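Local coordinates for type 4 fimbrial biogenesis protein PilY1 (Pseudomonas aeruginosa, PDB 3HX6) that takes part in type IV pilus assembly, twitching motility and adhesion to host cells, with calcium binding and release apparently essential for motility, at residues Val200-Asn214 against Ala224-Thr236. The protein carries 3 engineered substitutions. Sequence-based numbering, arbitrary orientation.
Engineered in segment 224-236: Met230 (natural residue Leu).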
loop_
_atom_site.group_PDB
_atom_site.type_symbol
_atom_site.label_atom_id
_atom_site.label_comp_id
_atom_site.label_asym_id
_atom_site.label_seq_id
_atom_site.Cartn_x
_atom_site.Cartn_y
_atom_site.Cartn_z
ATOM N N VAL A 200 -18.032 -8.408 -12.877
ATOM C CA VAL A 200 -18.014 -9.841 -12.647
ATOM C C VAL A 200 -18.358 -9.999 -11.182
ATOM O O VAL A 200 -17.661 -9.473 -10.319
ATOM C CB VAL A 200 -16.633 -10.434 -12.920
ATOM C CG1 VAL A 200 -16.630 -11.919 -12.568
ATOM C CG2 VAL A 200 -16.275 -10.230 -14.388
ATOM N N ALA A 201 -19.434 -10.716 -10.889
ATOM C CA ALA A 201 -19.828 -10.850 -9.496
ATOM C C ALA A 201 -20.604 -12.105 -9.174
ATOM O O ALA A 201 -21.091 -12.806 -10.056
ATOM C CB ALA A 201 -20.639 -9.623 -9.080
ATOM N N ARG A 202 -20.701 -12.375 -7.882
ATOM C CA ARG A 202 -21.433 -13.524 -7.388
ATOM C C ARG A 202 -22.867 -13.068 -7.183
ATOM O O ARG A 202 -23.109 -12.027 -6.569
ATOM C CB ARG A 202 -20.842 -13.991 -6.057
ATOM C CG ARG A 202 -21.600 -15.139 -5.415
ATOM C CD ARG A 202 -21.600 -16.372 -6.291
ATOM N NE ARG A 202 -21.587 -17.587 -5.484
ATOM C CZ ARG A 202 -22.566 -17.965 -4.671
ATOM N NH1 ARG A 202 -23.663 -17.226 -4.551
ATOM N NH2 ARG A 202 -22.440 -19.079 -3.965
ATOM N N LEU A 203 -23.816 -13.840 -7.698
ATOM C CA LEU A 203 -25.218 -13.477 -7.561
ATOM C C LEU A 203 -25.984 -14.470 -6.701
ATOM O O LEU A 203 -25.490 -15.563 -6.375
ATOM C CB LEU A 203 -25.882 -13.364 -8.941
ATOM C CG LEU A 203 -25.195 -12.431 -9.947
ATOM C CD1 LEU A 203 -26.008 -12.371 -11.238
ATOM C CD2 LEU A 203 -25.046 -11.051 -9.353
ATOM N N HIS A 204 -27.199 -14.081 -6.341
ATOM C CA HIS A 204 -28.044 -14.910 -5.502
ATOM C C HIS A 204 -28.552 -16.185 -6.175
ATOM O O HIS A 204 -29.296 -16.943 -5.561
ATOM C CB HIS A 204 -29.214 -14.075 -4.968
ATOM C CG HIS A 204 -28.846 -13.204 -3.807
ATOM N ND1 HIS A 204 -28.624 -13.708 -2.543
ATOM C CD2 HIS A 204 -28.619 -11.870 -3.724
ATOM C CE1 HIS A 204 -28.279 -12.725 -1.733
ATOM N NE2 HIS A 204 -28.267 -11.598 -2.425
ATOM N N ASN A 205 -28.165 -16.424 -7.427
ATOM C CA ASN A 205 -28.597 -17.647 -8.097
ATOM C C ASN A 205 -27.535 -18.715 -7.838
ATOM O O ASN A 205 -27.525 -19.768 -8.469
ATOM C CB ASN A 205 -28.798 -17.415 -9.603
ATOM C CG ASN A 205 -27.497 -17.299 -10.361
ATOM O OD1 ASN A 205 -26.546 -16.682 -9.890
ATOM N ND2 ASN A 205 -27.453 -17.885 -11.552
ATOM N N GLY A 206 -26.648 -18.413 -6.890
ATOM C CA GLY A 206 -25.589 -19.324 -6.491
ATOM C C GLY A 206 -24.339 -19.358 -7.349
ATOM O O GLY A 206 -23.400 -20.102 -7.046
ATOM N N LYS A 207 -24.295 -18.546 -8.400
ATOM C CA LYS A 207 -23.141 -18.573 -9.288
ATOM C C LYS A 207 -22.558 -17.205 -9.631
ATOM O O LYS A 207 -23.158 -16.159 -9.355
ATOM C CB LYS A 207 -23.525 -19.309 -10.578
ATOM C CG LYS A 207 -24.265 -20.626 -10.319
ATOM C CD LYS A 207 -24.793 -21.250 -11.601
ATOM C CE LYS A 207 -23.737 -22.082 -12.305
ATOM N NZ LYS A 207 -23.410 -23.293 -11.501
ATOM N N TRP A 208 -21.368 -17.226 -10.218
ATOM C CA TRP A 208 -20.707 -16.007 -10.638
ATOM C C TRP A 208 -21.181 -15.694 -12.041
ATOM O O TRP A 208 -21.414 -16.598 -12.839
ATOM C CB TRP A 208 -19.195 -16.182 -10.618
ATOM C CG TRP A 208 -18.631 -16.053 -9.242
ATOM C CD1 TRP A 208 -18.731 -16.956 -8.220
ATOM C CD2 TRP A 208 -17.942 -14.918 -8.712
ATOM N NE1 TRP A 208 -18.145 -16.447 -7.080
ATOM C CE2 TRP A 208 -17.652 -15.197 -7.358
ATOM C CE3 TRP A 208 -17.537 -13.689 -9.254
ATOM C CZ2 TRP A 208 -16.978 -14.288 -6.533
ATOM C CZ3 TRP A 208 -16.866 -12.783 -8.432
ATOM C CH2 TRP A 208 -16.594 -13.092 -7.085
ATOM N N ALA A 209 -21.321 -14.413 -12.344
ATOM C CA ALA A 209 -21.788 -14.018 -13.657
ATOM C C ALA A 209 -21.154 -12.736 -14.145
ATOM O O ALA A 209 -20.526 -11.989 -13.388
ATOM C CB ALA A 209 -23.301 -13.845 -13.637
ATOM N N VAL A 210 -21.310 -12.503 -15.437
ATOM C CA VAL A 210 -20.838 -11.276 -16.039
ATOM C C VAL A 210 -22.118 -10.473 -16.099
ATOM O O VAL A 210 -23.095 -10.904 -16.713
ATOM C CB VAL A 210 -20.317 -11.492 -17.463
ATOM C CG1 VAL A 210 -20.172 -10.139 -18.176
ATOM C CG2 VAL A 210 -18.973 -12.213 -17.409
ATOM N N VAL A 211 -22.135 -9.332 -15.425
ATOM C CA VAL A 211 -23.312 -8.482 -15.430
ATOM C C VAL A 211 -22.946 -7.202 -16.148
ATOM O O VAL A 211 -22.057 -6.471 -15.719
ATOM C CB VAL A 211 -23.777 -8.189 -13.997
ATOM C CG1 VAL A 211 -25.038 -7.333 -14.018
ATOM C CG2 VAL A 211 -24.040 -9.520 -13.280
ATOM N N THR A 212 -23.631 -6.937 -17.252
ATOM C CA THR A 212 -23.330 -5.759 -18.039
ATOM C C THR A 212 -24.558 -5.229 -18.772
ATOM O O THR A 212 -25.616 -5.852 -18.750
ATOM C CB THR A 212 -22.231 -6.103 -19.063
ATOM O OG1 THR A 212 -21.762 -4.909 -19.693
ATOM C CG2 THR A 212 -22.768 -7.074 -20.111
ATOM N N GLY A 213 -24.419 -4.065 -19.402
ATOM C CA GLY A 213 -25.520 -3.495 -20.157
ATOM C C GLY A 213 -25.493 -4.139 -21.533
ATOM O O GLY A 213 -24.438 -4.610 -21.962
ATOM N N ASN A 214 -26.629 -4.173 -22.229
ATOM C CA ASN A 214 -26.666 -4.792 -23.553
ATOM C C ASN A 214 -25.889 -3.985 -24.588
ATOM O O ASN A 214 -25.565 -4.477 -25.669
ATOM C CB ASN A 214 -28.112 -4.981 -24.019
ATOM C CG ASN A 214 -28.808 -3.669 -24.326
ATOM O OD1 ASN A 214 -28.806 -2.746 -23.514
ATOM N ND2 ASN A 214 -29.421 -3.587 -25.504
ATOM N N ALA A 224 -31.244 -3.308 -21.843
ATOM C CA ALA A 224 -31.461 -4.436 -20.943
ATOM C C ALA A 224 -30.200 -4.826 -20.192
ATOM O O ALA A 224 -29.095 -4.694 -20.708
ATOM C CB ALA A 224 -31.976 -5.640 -21.729
ATOM N N LEU A 225 -30.367 -5.294 -18.961
ATOM C CA LEU A 225 -29.229 -5.741 -18.175
ATOM C C LEU A 225 -29.016 -7.190 -18.584
ATOM O O LEU A 225 -29.959 -7.982 -18.598
ATOM C CB LEU A 225 -29.524 -5.679 -16.670
ATOM C CG LEU A 225 -28.328 -6.035 -15.773
ATOM C CD1 LEU A 225 -27.306 -4.897 -15.830
ATOM C CD2 LEU A 225 -28.782 -6.260 -14.331
ATOM N N LEU A 226 -27.790 -7.535 -18.942
ATOM C CA LEU A 226 -27.498 -8.899 -19.326
ATOM C C LEU A 226 -26.768 -9.562 -18.168
ATOM O O LEU A 226 -25.805 -9.017 -17.633
ATOM C CB LEU A 226 -26.626 -8.935 -20.586
ATOM C CG LEU A 226 -27.193 -8.241 -21.836
ATOM C CD1 LEU A 226 -26.243 -8.438 -23.018
ATOM C CD2 LEU A 226 -28.566 -8.810 -22.164
ATOM N N ILE A 227 -27.258 -10.724 -17.766
ATOM C CA ILE A 227 -26.635 -11.477 -16.696
ATOM C C ILE A 227 -26.192 -12.762 -17.369
ATOM O O ILE A 227 -26.995 -13.650 -17.656
ATOM C CB ILE A 227 -27.625 -11.739 -15.554
ATOM C CG1 ILE A 227 -28.040 -10.396 -14.937
ATOM C CG2 ILE A 227 -26.984 -12.633 -14.498
ATOM C CD1 ILE A 227 -29.027 -10.503 -13.787
ATOM N N ILE A 228 -24.896 -12.823 -17.641
ATOM C CA ILE A 228 -24.284 -13.940 -18.337
ATOM C C ILE A 228 -23.547 -14.870 -17.383
ATOM O O ILE A 228 -22.677 -14.432 -16.633
ATOM C CB ILE A 228 -23.295 -13.397 -19.385
ATOM C CG1 ILE A 228 -24.008 -12.343 -20.248
ATOM C CG2 ILE A 228 -22.744 -14.536 -20.236
ATOM C CD1 ILE A 228 -23.084 -11.534 -21.134
ATOM N N ASP A 229 -23.890 -16.153 -17.413
ATOM C CA ASP A 229 -23.230 -17.120 -16.543
ATOM C C ASP A 229 -21.740 -17.112 -16.851
ATOM O O ASP A 229 -21.330 -17.297 -18.000
ATOM C CB ASP A 229 -23.792 -18.528 -16.769
ATOM C CG ASP A 229 -23.180 -19.554 -15.828
ATOM O OD1 ASP A 229 -23.385 -19.431 -14.601
ATOM O OD2 ASP A 229 -22.490 -20.474 -16.317
ATOM N N MET A 230 -20.931 -16.900 -15.821
ATOM C CA MET A 230 -19.483 -16.848 -15.980
ATOM C C MET A 230 -18.914 -18.079 -16.677
ATOM O O MET A 230 -18.140 -17.965 -17.628
ATOM C CB MET A 230 -18.810 -16.689 -14.613
ATOM C CG MET A 230 -17.327 -16.349 -14.686
ATOM S SD MET A 230 -17.029 -14.782 -15.563
ATOM C CE MET A 230 -16.445 -15.348 -17.124
ATOM N N GLU A 231 -19.301 -19.258 -16.210
ATOM C CA GLU A 231 -18.783 -20.487 -16.785
ATOM C C GLU A 231 -19.238 -20.793 -18.206
ATOM O O GLU A 231 -18.417 -21.059 -19.087
ATOM C CB GLU A 231 -19.144 -21.677 -15.889
ATOM C CG GLU A 231 -18.717 -23.027 -16.452
ATOM C CD GLU A 231 -18.998 -24.173 -15.497
ATOM O OE1 GLU A 231 -20.137 -24.263 -14.987
ATOM O OE2 GLU A 231 -18.082 -24.988 -15.263
ATOM N N THR A 232 -20.544 -20.734 -18.420
ATOM C CA THR A 232 -21.144 -21.084 -19.701
ATOM C C THR A 232 -21.321 -19.999 -20.751
ATOM O O THR A 232 -21.322 -20.294 -21.941
ATOM C CB THR A 232 -22.518 -21.741 -19.454
ATOM O OG1 THR A 232 -22.325 -22.988 -18.772
ATOM C CG2 THR A 232 -23.248 -21.995 -20.764
ATOM N N GLY A 233 -21.477 -18.753 -20.321
ATOM C CA GLY A 233 -21.698 -17.685 -21.278
ATOM C C GLY A 233 -23.174 -17.664 -21.640
ATOM O O GLY A 233 -23.614 -16.890 -22.487
ATOM N N ALA A 234 -23.949 -18.536 -21.002
ATOM C CA ALA A 234 -25.384 -18.580 -21.254
ATOM C C ALA A 234 -26.014 -17.308 -20.692
ATOM O O ALA A 234 -25.503 -16.722 -19.740
ATOM C CB ALA A 234 -26.005 -19.800 -20.576
ATOM N N ILE A 235 -27.122 -16.877 -21.277
ATOM C CA ILE A 235 -27.786 -15.689 -20.773
ATOM C C ILE A 235 -28.679 -16.133 -19.616
ATOM O O ILE A 235 -29.818 -16.544 -19.825
ATOM C CB ILE A 235 -28.648 -15.020 -21.861
ATOM C CG1 ILE A 235 -27.787 -14.709 -23.092
ATOM C CG2 ILE A 235 -29.268 -13.744 -21.315
ATOM C CD1 ILE A 235 -26.583 -13.820 -22.811
ATOM N N THR A 236 -28.154 -16.066 -18.396
ATOM C CA THR A 236 -28.920 -16.476 -17.218
ATOM C C THR A 236 -30.213 -15.668 -17.094
ATOM O O THR A 236 -31.262 -16.206 -16.741
ATOM C CB THR A 236 -28.089 -16.314 -15.933
ATOM O OG1 THR A 236 -26.934 -17.160 -16.007
ATOM C CG2 THR A 236 -28.915 -16.697 -14.706
HETATM O O HOH W 1 -25.376 -17.584 -13.845
HETATM O O HOH W 2 -21.079 -19.597 -13.588
#
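Val210 lays CG2 against the sulfur of Met230, an engineered residue, at 3.7 Å to SD. Strands 208-213 and 224-229 form the central antiparallel hairpin of a four-stranded blade in the beta-propeller of the C-terminal domain of PilY1. Two hydrogen bonds join Val210 to Ile228 and two join Thr212 to Leu226. Met230 N adds a further bond to Trp208 O. Val210 and Ile228 face Trp181 of the preceding blade. On the other face Val211 CG1 packs against both methyls of Leu225, and Leu256 of the next blade touches Val211. Leu203, in the turn between strands 199-202 and 208-213, brings CD1 unusually close to Ile227 CG2, at 3.4 Å. The Leu203 side chain lies about 9 Å from the bound calcium ion.

Around Asp229 two waters bridge the segments. One joins Asn205 ND2, Asp229 OD1 and Thr236 OG1. The other donates to Trp208 O and Asp229 OD1 and accepts from Glu231 N. Asp229 OD2 takes the Thr232 N-H, an Asx motif; with the waters on OD1, both carboxylate oxygens are engaged.

Asn214 closes the far end. With CG between backbone N and carbonyl carbon (chi1 69°), OD1 accepts from Leu251 N and from Ala224 N at 3.0 Å, the latter well above its carbonyl plane.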